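Local coordinates for protein polyketide biosynthesis 3-hydroxy-3-methylglutaryl-ACP synthase PksG (Bacillus subtilis, PDB 4YXT) that catalyses the aldol condensation of acetyl-ACP with a beta-ketothioester polyketide intermediate during biosynthesis of the antibiotic bacillaene, at residues Q112-T118 against S325-C331; S167-V173 against V294-A300; L247-T251 against A301-L306; P286-Y290 against A307-G313. The protein carries 1 engineered substitution. All blocks are in the same frame, centred on the assembly; numbering follows the deposited sequence.

Contact 1 of 4, residues Q112-T118 against S325-C331; sequences QACYSGT and SYGSGCC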
loop_
_atom_site.group_PDB
_atom_site.type_symbol
_atom_site.label_atom_id
_atom_site.label_comp_id
_atom_site.label_asym_id
_atom_site.label_seq_id
_atom_site.Cartn_x
_atom_site.Cartn_y
_atom_site.Cartn_z
ATOM N N GLN A 112 4.235 -3.812 -3.421
ATOM C CA GLN A 112 5.510 -4.485 -3.157
ATOM C C GLN A 112 5.738 -5.520 -4.237
ATOM O O GLN A 112 5.893 -6.686 -3.974
ATOM C CB GLN A 112 5.573 -5.090 -1.741
ATOM C CG GLN A 112 6.888 -5.771 -1.361
ATOM C CD GLN A 112 8.100 -5.302 -2.142
ATOM O OE1 GLN A 112 8.776 -6.087 -2.800
ATOM N NE2 GLN A 112 8.392 -4.037 -2.059
ATOM N N ALA A 113 5.788 -5.033 -5.459
ATOM C CA ALA A 113 5.905 -5.860 -6.659
ATOM C C ALA A 113 4.935 -6.997 -6.540
ATOM O O ALA A 113 3.814 -6.753 -6.137
ATOM C CB ALA A 113 7.357 -6.322 -6.896
ATOM N N CYS A 114 5.347 -8.221 -6.834
ATOM C CA CYS A 114 4.401 -9.292 -7.008
ATOM C C CYS A 114 3.834 -9.815 -5.647
ATOM O O CYS A 114 2.874 -10.589 -5.631
ATOM C CB CYS A 114 5.096 -10.445 -7.746
ATOM S SG CYS A 114 6.185 -9.911 -9.141
ATOM N N TYR A 115 4.374 -9.353 -4.544
ATOM C CA TYR A 115 3.917 -9.747 -3.161
ATOM C C TYR A 115 2.696 -8.917 -2.720
ATOM O O TYR A 115 1.992 -9.236 -1.743
ATOM C CB TYR A 115 5.123 -9.540 -2.176
ATOM C CG TYR A 115 4.816 -9.809 -0.764
ATOM C CD1 TYR A 115 4.610 -11.100 -0.328
ATOM C CD2 TYR A 115 4.667 -8.778 0.137
ATOM C CE1 TYR A 115 4.270 -11.356 0.993
ATOM C CE2 TYR A 115 4.350 -9.022 1.457
ATOM C CZ TYR A 115 4.137 -10.298 1.873
ATOM O OH TYR A 115 3.809 -10.544 3.206
ATOM N N SER A 116 2.410 -7.879 -3.488
ATOM C CA SER A 116 1.356 -6.965 -3.143
ATOM C C SER A 116 0.037 -7.683 -2.814
ATOM O O SER A 116 -0.629 -7.330 -1.886
ATOM C CB SER A 116 1.153 -5.969 -4.275
ATOM O OG SER A 116 0.529 -6.661 -5.347
ATOM N N GLY A 117 -0.291 -8.707 -3.591
ATOM C CA GLY A 117 -1.506 -9.390 -3.505
ATOM C C GLY A 117 -1.627 -10.014 -2.122
ATOM O O GLY A 117 -2.602 -9.778 -1.433
ATOM N N THR A 118 -0.615 -10.775 -1.737
ATOM C CA THR A 118 -0.544 -11.392 -0.419
ATOM C C THR A 118 -0.556 -10.431 0.774
ATOM O O THR A 118 -1.138 -10.731 1.867
ATOM C CB THR A 118 0.734 -12.256 -0.387
ATOM O OG1 THR A 118 0.520 -13.393 -1.227
ATOM C CG2 THR A 118 1.073 -12.705 1.001
ATOM N N SER A 325 4.278 -17.014 -1.929
ATOM C CA SER A 325 4.292 -15.711 -2.609
ATOM C C SER A 325 5.682 -15.089 -2.677
ATOM O O SER A 325 6.478 -15.144 -1.708
ATOM C CB SER A 325 3.346 -14.770 -1.819
ATOM O OG SER A 325 3.473 -13.403 -2.147
ATOM N N TYR A 326 5.973 -14.448 -3.813
ATOM C CA TYR A 326 7.236 -13.770 -3.995
ATOM C C TYR A 326 7.002 -12.478 -4.711
ATOM O O TYR A 326 6.316 -12.428 -5.699
ATOM C CB TYR A 326 8.205 -14.580 -4.855
ATOM C CG TYR A 326 9.531 -13.829 -5.074
ATOM C CD1 TYR A 326 9.806 -13.168 -6.253
ATOM C CD2 TYR A 326 10.503 -13.779 -4.054
ATOM C CE1 TYR A 326 11.004 -12.472 -6.421
ATOM C CE2 TYR A 326 11.687 -13.080 -4.219
ATOM C CZ TYR A 326 11.928 -12.432 -5.408
ATOM O OH TYR A 326 13.082 -11.714 -5.518
ATOM N N GLY A 327 7.663 -11.451 -4.266
ATOM C CA GLY A 327 7.784 -10.285 -5.080
ATOM C C GLY A 327 9.206 -9.822 -5.069
ATOM O O GLY A 327 9.895 -9.914 -4.053
ATOM N N SER A 328 9.626 -9.279 -6.203
ATOM C CA SER A 328 10.898 -8.653 -6.342
ATOM C C SER A 328 11.123 -7.567 -5.382
ATOM O O SER A 328 10.203 -6.830 -5.081
ATOM C CB SER A 328 10.997 -8.016 -7.736
ATOM O OG SER A 328 11.147 -9.028 -8.673
ATOM N N GLY A 329 12.369 -7.389 -4.959
ATOM C CA GLY A 329 12.692 -6.168 -4.253
ATOM C C GLY A 329 13.353 -6.234 -2.895
ATOM O O GLY A 329 14.225 -5.393 -2.654
ATOM N N CYS A 330 12.975 -7.169 -1.988
ATOM C CA CYS A 330 12.052 -8.264 -2.221
ATOM C C CYS A 330 11.344 -8.624 -0.903
ATOM O O CYS A 330 11.821 -8.261 0.159
ATOM C CB CYS A 330 12.783 -9.511 -2.674
ATOM S SG CYS A 330 13.401 -10.605 -1.335
ATOM N N CYS A 331 10.198 -9.267 -0.998
ATOM C CA CYS A 331 9.499 -9.842 0.183
ATOM C C CYS A 331 8.791 -11.115 -0.262
ATOM O O CYS A 331 8.474 -11.258 -1.469
ATOM C CB CYS A 331 8.480 -8.846 0.862
ATOM S SG CYS A 331 8.025 -9.361 2.559
HETATM O O HOH W 1 3.693 -13.457 -5.068
#
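Tyr115 defines this contact through its t rotamer (chi1 177°), which lays the ring against Cys331. Cys331 SG lies 4.1 Å from the Tyr115 ring centroid and 21° off the normal, a sulfur-aromatic contact, and Cys331 CB adds a CH-pi approach, 4.2 Å from the same centroid. Ser325 OG meets the ring edge, 3.1 Å from Tyr115 CD1, while the phenol hydroxyl is hydrogen-bonded to Glu333. Ser325 OG also lies 3.1 Å from Thr118 OG1, at best a weak hydrogen bond, since the Ser325 proton has another acceptor within reach; Thr118 OG1 also bonds Tyr335. Water 1 accepts from Tyr326 N (2.8 Å) and lies 2.9 Å from Ser325 OG and 3.0 Å from Cys114 O, to which it can donate. A CB on Gly327 would clash, 2.5 Å from Tyr115 N. The m rotamer of Cys114 carries its thiol off the turn leading into helix 116-130, and the side chain touches His250. There the thiolase fold places its nucleophile; by similarity Cys114 forms the acyl-thioester intermediate.

Contact 2 of 4, residues S167-V173 against V294-A300; sequences SAGAGAV and VGNIMGA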
loop_
_atom_site.group_PDB
_atom_site.type_symbol
_atom_site.label_atom_id
_atom_site.label_comp_id
_atom_site.label_asym_id
_atom_site.label_seq_id
_atom_site.Cartn_x
_atom_site.Cartn_y
_atom_site.Cartn_z
ATOM N N SER A 167 5.608 -14.157 -21.725
ATOM C CA SER A 167 4.928 -14.340 -20.407
ATOM C C SER A 167 4.386 -13.029 -19.793
ATOM O O SER A 167 3.834 -13.045 -18.703
ATOM C CB SER A 167 5.898 -14.981 -19.406
ATOM O OG SER A 167 6.439 -16.190 -19.944
ATOM N N ALA A 168 4.572 -11.910 -20.494
ATOM C CA ALA A 168 4.343 -10.598 -19.957
ATOM C C ALA A 168 2.861 -10.277 -20.052
ATOM O O ALA A 168 2.429 -9.673 -21.023
ATOM C CB ALA A 168 5.164 -9.571 -20.744
ATOM N N GLY A 169 2.083 -10.643 -19.035
ATOM C CA GLY A 169 0.645 -10.493 -19.115
ATOM C C GLY A 169 -0.078 -9.308 -18.494
ATOM O O GLY A 169 0.514 -8.281 -18.137
ATOM N N ALA A 170 -1.397 -9.455 -18.432
ATOM C CA ALA A 170 -2.310 -8.470 -17.877
ATOM C C ALA A 170 -3.475 -9.236 -17.253
ATOM O O ALA A 170 -4.027 -10.148 -17.855
ATOM C CB ALA A 170 -2.848 -7.561 -18.948
ATOM N N GLY A 171 -3.900 -8.849 -16.068
ATOM C CA GLY A 171 -4.878 -9.650 -15.373
ATOM C C GLY A 171 -5.237 -8.990 -14.078
ATOM O O GLY A 171 -4.569 -8.030 -13.680
ATOM N N ALA A 172 -6.294 -9.507 -13.437
ATOM C CA ALA A 172 -6.683 -9.086 -12.110
ATOM C C ALA A 172 -7.417 -10.212 -11.488
ATOM O O ALA A 172 -8.071 -10.998 -12.186
ATOM C CB ALA A 172 -7.532 -7.810 -12.111
ATOM N N VAL A 173 -7.226 -10.346 -10.189
ATOM C CA VAL A 173 -7.965 -11.293 -9.378
ATOM C C VAL A 173 -8.567 -10.556 -8.161
ATOM O O VAL A 173 -7.859 -9.816 -7.454
ATOM C CB VAL A 173 -7.093 -12.451 -8.835
ATOM C CG1 VAL A 173 -7.945 -13.474 -8.063
ATOM C CG2 VAL A 173 -6.362 -13.196 -9.923
ATOM N N VAL A 294 -2.971 -16.754 -19.183
ATOM C CA VAL A 294 -2.938 -15.299 -18.936
ATOM C C VAL A 294 -1.550 -14.628 -18.964
ATOM O O VAL A 294 -1.373 -13.474 -19.393
ATOM C CB VAL A 294 -3.657 -15.026 -17.593
ATOM C CG1 VAL A 294 -3.988 -13.556 -17.457
ATOM C CG2 VAL A 294 -4.972 -15.790 -17.577
ATOM N N GLY A 295 -0.547 -15.357 -18.525
ATOM C CA GLY A 295 0.780 -14.781 -18.404
ATOM C C GLY A 295 1.116 -14.465 -16.958
ATOM O O GLY A 295 0.408 -14.860 -16.069
ATOM N N ASN A 296 2.257 -13.835 -16.756
ATOM C CA ASN A 296 2.657 -13.315 -15.482
ATOM C C ASN A 296 1.822 -12.070 -15.199
ATOM O O ASN A 296 1.937 -11.036 -15.877
ATOM C CB ASN A 296 4.151 -12.926 -15.473
ATOM C CG ASN A 296 4.569 -12.234 -14.179
ATOM O OD1 ASN A 296 3.971 -12.416 -13.104
ATOM N ND2 ASN A 296 5.594 -11.407 -14.288
ATOM N N ILE A 297 1.007 -12.173 -14.172
ATOM C CA ILE A 297 0.088 -11.107 -13.790
ATOM C C ILE A 297 0.588 -10.419 -12.533
ATOM O O ILE A 297 -0.161 -9.721 -11.863
ATOM C CB ILE A 297 -1.322 -11.744 -13.588
ATOM C CG1 ILE A 297 -1.841 -12.183 -14.930
ATOM C CG2 ILE A 297 -2.334 -10.794 -13.032
ATOM C CD1 ILE A 297 -1.575 -11.187 -15.993
ATOM N N MET A 298 1.853 -10.660 -12.195
ATOM C CA MET A 298 2.568 -9.945 -11.120
ATOM C C MET A 298 1.961 -10.116 -9.718
ATOM O O MET A 298 1.943 -11.240 -9.190
ATOM C CB MET A 298 2.759 -8.514 -11.547
ATOM C CG MET A 298 3.711 -8.425 -12.733
ATOM S SD MET A 298 3.719 -6.823 -13.504
ATOM C CE MET A 298 2.556 -7.221 -14.812
ATOM N N GLY A 299 1.459 -9.034 -9.139
ATOM C CA GLY A 299 0.775 -9.079 -7.885
ATOM C C GLY A 299 -0.353 -10.082 -7.804
ATOM O O GLY A 299 -0.700 -10.550 -6.725
ATOM N N ALA A 300 -0.975 -10.408 -8.917
ATOM C CA ALA A 300 -2.138 -11.306 -8.851
ATOM C C ALA A 300 -1.787 -12.736 -9.248
ATOM O O ALA A 300 -2.685 -13.633 -9.283
ATOM C CB ALA A 300 -3.240 -10.772 -9.732
#
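Two backbone hydrogen bonds join these segments: Asn296 N donates to Ser167 O (2.6 Å, N-H...O angle 163°), and Gly169 N donates to Asn296 O (3.2 Å, 135°), so Asn296 uses both its amide and its carbonyl. Within its own loop, Asn296 OD1 accepts from Met298 N at 2.9 Å, forming an Asx turn. Ile297 packs on bare backbone, its CD1 3.0 Å from Ala170 N and 3.3 Å from Gly171 N; the apolar side-chain pair is Val173 CG2 to Ala300 CB at 4.0 Å. A CB on Gly169 would fall 2.4 Å from Val294 O, one on Gly171 2.8 Å from Ile297 CG1, and Gly295, with phi 104° just after helix 291-294, would jam a CB against the preceding carbonyl. With two backbone hydrogen bonds centred on Asn296 and mostly glycine and alanine in 167-173, the close approach is consistent with a fixed position for the loop carrying Asn296 and Met298, whose side chains lie about 4 Å from those of His250 and Cys114 respectively.

Contact 3 of 4, residues L247-T251 against A301-L306; sequences LAYHT and ALFLAL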
loop_
_atom_site.group_PDB
_atom_site.type_symbol
_atom_site.label_atom_id
_atom_site.label_comp_id
_atom_site.label_asym_id
_atom_site.label_seq_id
_atom_site.Cartn_x
_atom_site.Cartn_y
_atom_site.Cartn_z
ATOM N N LEU A 247 -0.149 -27.305 -4.007
ATOM C CA LEU A 247 0.770 -26.249 -3.746
ATOM C C LEU A 247 0.512 -25.238 -4.792
ATOM O O LEU A 247 0.287 -25.574 -5.971
ATOM C CB LEU A 247 2.247 -26.734 -3.791
ATOM C CG LEU A 247 2.703 -27.586 -2.597
ATOM C CD1 LEU A 247 4.021 -28.294 -2.922
ATOM C CD2 LEU A 247 2.937 -26.706 -1.384
ATOM N N ALA A 248 0.517 -23.973 -4.380
ATOM C CA ALA A 248 0.348 -22.934 -5.354
ATOM C C ALA A 248 1.489 -22.023 -5.201
ATOM O O ALA A 248 1.929 -21.750 -4.083
ATOM C CB ALA A 248 -0.963 -22.194 -5.120
ATOM N N TYR A 249 2.006 -21.515 -6.306
ATOM C CA TYR A 249 3.147 -20.649 -6.183
ATOM C C TYR A 249 2.919 -19.377 -7.032
ATOM O O TYR A 249 2.129 -19.399 -8.010
ATOM C CB TYR A 249 4.396 -21.293 -6.745
ATOM C CG TYR A 249 4.828 -22.573 -6.202
ATOM C CD1 TYR A 249 5.960 -22.659 -5.360
ATOM C CD2 TYR A 249 4.172 -23.736 -6.552
ATOM C CE1 TYR A 249 6.419 -23.873 -4.900
ATOM C CE2 TYR A 249 4.604 -24.973 -6.079
ATOM C CZ TYR A 249 5.734 -25.042 -5.268
ATOM O OH TYR A 249 6.144 -26.283 -4.839
ATOM N N HIS A 250 3.676 -18.323 -6.690
ATOM C CA HIS A 250 3.806 -17.190 -7.571
ATOM C C HIS A 250 4.374 -17.706 -8.892
ATOM O O HIS A 250 5.476 -18.296 -8.907
ATOM C CB HIS A 250 4.759 -16.149 -7.038
ATOM C CG HIS A 250 5.000 -15.062 -8.023
ATOM N ND1 HIS A 250 3.981 -14.304 -8.514
ATOM C CD2 HIS A 250 6.130 -14.608 -8.613
ATOM C CE1 HIS A 250 4.451 -13.467 -9.421
ATOM N NE2 HIS A 250 5.759 -13.622 -9.488
ATOM N N THR A 251 3.607 -17.494 -9.966
ATOM C CA THR A 251 3.864 -18.097 -11.277
ATOM C C THR A 251 4.177 -17.010 -12.330
ATOM O O THR A 251 3.271 -16.503 -13.014
ATOM C CB THR A 251 2.656 -18.956 -11.724
ATOM O OG1 THR A 251 2.267 -19.838 -10.660
ATOM C CG2 THR A 251 2.988 -19.803 -12.935
ATOM N N ALA A 301 -0.513 -12.992 -9.524
ATOM C CA ALA A 301 -0.101 -14.310 -10.050
ATOM C C ALA A 301 -0.418 -15.444 -9.081
ATOM O O ALA A 301 -1.067 -16.420 -9.466
ATOM C CB ALA A 301 1.413 -14.360 -10.432
ATOM N N LEU A 302 0.078 -15.378 -7.858
ATOM C CA LEU A 302 -0.254 -16.449 -6.912
ATOM C C LEU A 302 -1.776 -16.649 -6.754
ATOM O O LEU A 302 -2.233 -17.760 -6.649
ATOM C CB LEU A 302 0.366 -16.188 -5.549
ATOM C CG LEU A 302 -0.111 -17.151 -4.471
ATOM C CD1 LEU A 302 0.460 -18.551 -4.706
ATOM C CD2 LEU A 302 0.339 -16.582 -3.160
ATOM N N PHE A 303 -2.557 -15.580 -6.664
ATOM C CA PHE A 303 -3.990 -15.772 -6.584
ATOM C C PHE A 303 -4.556 -16.541 -7.778
ATOM O O PHE A 303 -5.433 -17.361 -7.569
ATOM C CB PHE A 303 -4.732 -14.444 -6.422
ATOM C CG PHE A 303 -4.480 -13.744 -5.105
ATOM C CD1 PHE A 303 -4.193 -14.463 -3.928
ATOM C CD2 PHE A 303 -4.598 -12.363 -5.027
ATOM C CE1 PHE A 303 -3.975 -13.789 -2.730
ATOM C CE2 PHE A 303 -4.381 -11.683 -3.819
ATOM C CZ PHE A 303 -4.084 -12.410 -2.678
ATOM N N LEU A 304 -4.051 -16.262 -8.996
ATOM C CA LEU A 304 -4.453 -16.921 -10.202
ATOM C C LEU A 304 -4.136 -18.400 -10.194
ATOM O O LEU A 304 -4.924 -19.197 -10.736
ATOM C CB LEU A 304 -3.778 -16.240 -11.429
ATOM C CG LEU A 304 -4.213 -16.646 -12.834
ATOM C CD1 LEU A 304 -5.648 -16.263 -13.073
ATOM C CD2 LEU A 304 -3.313 -16.043 -13.918
ATOM N N ALA A 305 -2.979 -18.765 -9.612
ATOM C CA ALA A 305 -2.573 -20.162 -9.464
ATOM C C ALA A 305 -3.430 -20.813 -8.397
ATOM O O ALA A 305 -3.771 -22.021 -8.433
ATOM C CB ALA A 305 -1.078 -20.257 -9.068
ATOM N N LEU A 306 -3.800 -20.035 -7.415
ATOM C CA LEU A 306 -4.666 -20.603 -6.358
ATOM C C LEU A 306 -6.082 -20.932 -6.891
ATOM O O LEU A 306 -6.615 -22.015 -6.700
ATOM C CB LEU A 306 -4.799 -19.603 -5.244
ATOM C CG LEU A 306 -5.571 -20.078 -4.000
ATOM C CD1 LEU A 306 -4.760 -21.186 -3.460
ATOM C CD2 LEU A 306 -5.700 -18.944 -3.001
HETATM O O HOH W 2 1.937 -13.076 -7.135
#
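Strand 247-249 runs nearly antiparallel to helix 301-306, their short axes approaching to 7.0 Å with 152° between N-to-C directions. The apolar contact begins at Ala248, whose CA-to-CB bond points toward the helix: its CB reaches Leu302 CD1 at 3.9 Å, Leu306 CD1 at 4.3 Å and Ala305 CB at 4.4 Å, so one methyl sits among Leu302 and, one turn on, Ala305 and Leu306. Tyr249 directs its CB away and contributes backbone, with Tyr249 C 3.5 Å from Leu302 CD1 and Tyr249 O 3.5 Å from Ala305 CB; its hydroxyl is hydrogen-bonded to Tyr240. This is the layered packing of the thiolase fold, in which helix 301-312 covers a mixed sheet; strand 246-249 is an edge strand of that sheet within this chain, and strand 319-327 is its neighbour. Where the strand ends, His250 CA comes 4.2 Å from Leu302 CA, the closer of the two backbone approaches. By similarity His250 is a proton donor/acceptor. Its ND1 lies 3.2 Å from Ala301 CB, and water 2 bridges His250 ND1 (2.8 Å) and Leu302 N (3.0 Å), accepting from the latter, an amide in the first turn of the helix. Thr251 then folds back, its OG1 donating to Tyr249 O at 2.7 Å; this leaves Thr251 OG1 3.7 Å from Ala305 CB and Thr251 O 3.8 Å from Ala301 CB.

Contact 4 of 4, residues P286-Y290 against A307-G313; sequences PGLNY and ASTIDQG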
loop_
_atom_site.group_PDB
_atom_site.type_symbol
_atom_site.label_atom_id
_atom_site.label_comp_id
_atom_site.label_asym_id
_atom_site.label_seq_id
_atom_site.Cartn_x
_atom_site.Cartn_y
_atom_site.Cartn_z
ATOM N N PRO A 286 -2.223 -28.794 -11.426
ATOM C CA PRO A 286 -3.537 -28.089 -11.491
ATOM C C PRO A 286 -3.468 -26.507 -11.402
ATOM O O PRO A 286 -4.129 -25.770 -12.199
ATOM C CB PRO A 286 -4.299 -28.702 -10.322
ATOM C CG PRO A 286 -3.726 -30.112 -10.235
ATOM C CD PRO A 286 -2.266 -29.943 -10.519
ATOM N N GLY A 287 -2.617 -26.013 -10.504
ATOM C CA GLY A 287 -2.474 -24.580 -10.295
ATOM C C GLY A 287 -1.940 -23.811 -11.475
ATOM O O GLY A 287 -2.212 -22.636 -11.570
ATOM N N LEU A 288 -1.236 -24.477 -12.407
ATOM C CA LEU A 288 -0.596 -23.779 -13.540
ATOM C C LEU A 288 -1.502 -23.577 -14.735
ATOM O O LEU A 288 -1.165 -22.812 -15.630
ATOM C CB LEU A 288 0.659 -24.541 -14.029
ATOM C CG LEU A 288 1.946 -24.448 -13.204
ATOM C CD1 LEU A 288 1.728 -25.071 -11.839
ATOM C CD2 LEU A 288 3.068 -25.184 -13.901
ATOM N N ASN A 289 -2.625 -24.284 -14.770
ATOM C CA ASN A 289 -3.538 -24.207 -15.891
ATOM C C ASN A 289 -3.904 -22.784 -16.333
ATOM O O ASN A 289 -3.658 -22.413 -17.502
ATOM C CB ASN A 289 -4.790 -25.002 -15.576
ATOM C CG ASN A 289 -5.707 -25.168 -16.786
ATOM O OD1 ASN A 289 -6.236 -24.225 -17.333
ATOM N ND2 ASN A 289 -5.900 -26.393 -17.174
ATOM N N TYR A 290 -4.445 -21.951 -15.436
ATOM C CA TYR A 290 -4.857 -20.585 -15.863
ATOM C C TYR A 290 -3.661 -19.661 -16.090
ATOM O O TYR A 290 -3.651 -18.769 -16.944
ATOM C CB TYR A 290 -5.798 -19.946 -14.844
ATOM C CG TYR A 290 -7.066 -20.664 -14.630
ATOM C CD1 TYR A 290 -7.600 -21.505 -15.615
ATOM C CD2 TYR A 290 -7.761 -20.520 -13.448
ATOM C CE1 TYR A 290 -8.778 -22.175 -15.415
ATOM C CE2 TYR A 290 -8.959 -21.194 -13.234
ATOM C CZ TYR A 290 -9.479 -22.020 -14.213
ATOM O OH TYR A 290 -10.679 -22.718 -13.990
ATOM N N ALA A 307 -6.691 -19.972 -7.541
ATOM C CA ALA A 307 -7.953 -20.161 -8.275
ATOM C C ALA A 307 -7.885 -21.355 -9.240
ATOM O O ALA A 307 -8.817 -22.171 -9.320
ATOM C CB ALA A 307 -8.273 -18.905 -9.062
ATOM N N SER A 308 -6.757 -21.459 -9.942
ATOM C CA SER A 308 -6.551 -22.541 -10.899
ATOM C C SER A 308 -6.585 -23.851 -10.176
ATOM O O SER A 308 -7.237 -24.756 -10.665
ATOM C CB SER A 308 -5.255 -22.393 -11.707
ATOM O OG SER A 308 -5.194 -23.346 -12.803
ATOM N N THR A 309 -5.936 -23.927 -8.999
ATOM C CA THR A 309 -5.875 -25.147 -8.186
ATOM C C THR A 309 -7.264 -25.579 -7.686
ATOM O O THR A 309 -7.628 -26.799 -7.654
ATOM C CB THR A 309 -4.972 -24.955 -6.940
ATOM O OG1 THR A 309 -3.602 -24.725 -7.324
ATOM C CG2 THR A 309 -5.052 -26.142 -6.002
ATOM N N ILE A 310 -8.029 -24.577 -7.272
ATOM C CA ILE A 310 -9.373 -24.808 -6.795
ATOM C C ILE A 310 -10.306 -25.225 -7.917
ATOM O O ILE A 310 -11.058 -26.120 -7.715
ATOM C CB ILE A 310 -9.949 -23.617 -6.000
ATOM C CG1 ILE A 310 -9.141 -23.433 -4.709
ATOM C CG2 ILE A 310 -11.412 -23.892 -5.644
ATOM C CD1 ILE A 310 -9.240 -22.077 -4.096
ATOM N N ASP A 311 -10.259 -24.609 -9.098
ATOM C CA ASP A 311 -11.110 -25.051 -10.202
ATOM C C ASP A 311 -10.678 -26.414 -10.777
ATOM O O ASP A 311 -11.517 -27.244 -11.073
ATOM C CB ASP A 311 -11.195 -24.005 -11.333
ATOM C CG ASP A 311 -12.176 -22.852 -11.011
ATOM O OD1 ASP A 311 -12.732 -22.815 -9.887
ATOM O OD2 ASP A 311 -12.389 -21.969 -11.881
ATOM N N GLN A 312 -9.378 -26.666 -10.894
ATOM C CA GLN A 312 -8.905 -27.838 -11.635
ATOM C C GLN A 312 -8.582 -29.027 -10.772
ATOM O O GLN A 312 -8.489 -30.129 -11.278
ATOM C CB GLN A 312 -7.723 -27.462 -12.513
ATOM C CG GLN A 312 -7.990 -26.257 -13.401
ATOM C CD GLN A 312 -9.068 -26.501 -14.434
ATOM O OE1 GLN A 312 -9.909 -25.622 -14.717
ATOM N NE2 GLN A 312 -9.067 -27.698 -15.002
ATOM N N GLY A 313 -8.503 -28.848 -9.462
ATOM C CA GLY A 313 -8.041 -29.911 -8.588
ATOM C C GLY A 313 -9.188 -30.738 -8.068
ATOM O O GLY A 313 -10.297 -30.499 -8.415
HETATM O O HOH W 3 -2.138 -26.942 -8.144
#
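Ser308 OG serves as both donor and acceptor here. It gives its proton to Pro286 O at 2.7 Å and receives one from Tyr290 N at 3.1 Å (N-H...O angle 161°), so a single hydroxyl on helix 307-312 satisfies a carbonyl and an amide four residues apart. Pro286 O also accepts a weak bond from Asn289 N at 3.3 Å. Gly287 O and Asn289 N lie 3.3 and 3.4 Å from Ser308 OG, at angles too poor for bonds to that hydroxyl. The third direct hydrogen bond joins two side chains, Tyr290 OH donating to Asp311 OD2 at 2.8 Å; the m rotamer of Tyr290 (chi1 -61°) lays the ring so that Ser308 OG is over one face and Asp311 OD2 near its plane. Water 3 donates to Thr309 OG1 (2.8 Å) and accepts a weak bond from Gly287 N (2.6 Å), while Thr309 OG1 is also hydrogen-bonded to Ala305 O. Gly287 fits closely, its CA 3.2 Å from Thr309 OG1, and a CB would clash with that oxygen at 2.7 Å. Pro286 covers Gln312, CB to CB 4.2 Å, and Tyr290 extends to Ile352 and Leu356 of helix 352-357. Here a short helical turn at 286-288 packs on the C-terminal half of helix 301-312 in the thiolase fold, joined by the Ser308 and Asp311 hydrogen bonds, with a weaker water bridge.

Overall arrangement
Contacts 1, 2 and 3 are buried and touch one another around the probable active site, assigned by similarity: Cys114 of contact 1 lies 3.5 Å (CB to CE1) from His250 of contact 3, and Met298 O of contact 2 is 3.4 Å from His250 CE1. Contact 4, only partly buried, is about 12 Å from contact 1 at the nearest atoms, yet shares helix 301-312 with contact 3, whose centre is 9 Å away. Their chemistry differs. Contact 1 combines sulfur-aromatic packing with water, contact 2 pairs backbones, contact 3 is mostly apolar with one bridging water, and contact 4 relies on side-chain hydrogen bonds. Contacts 1, 2 and 3 reach the same sheet.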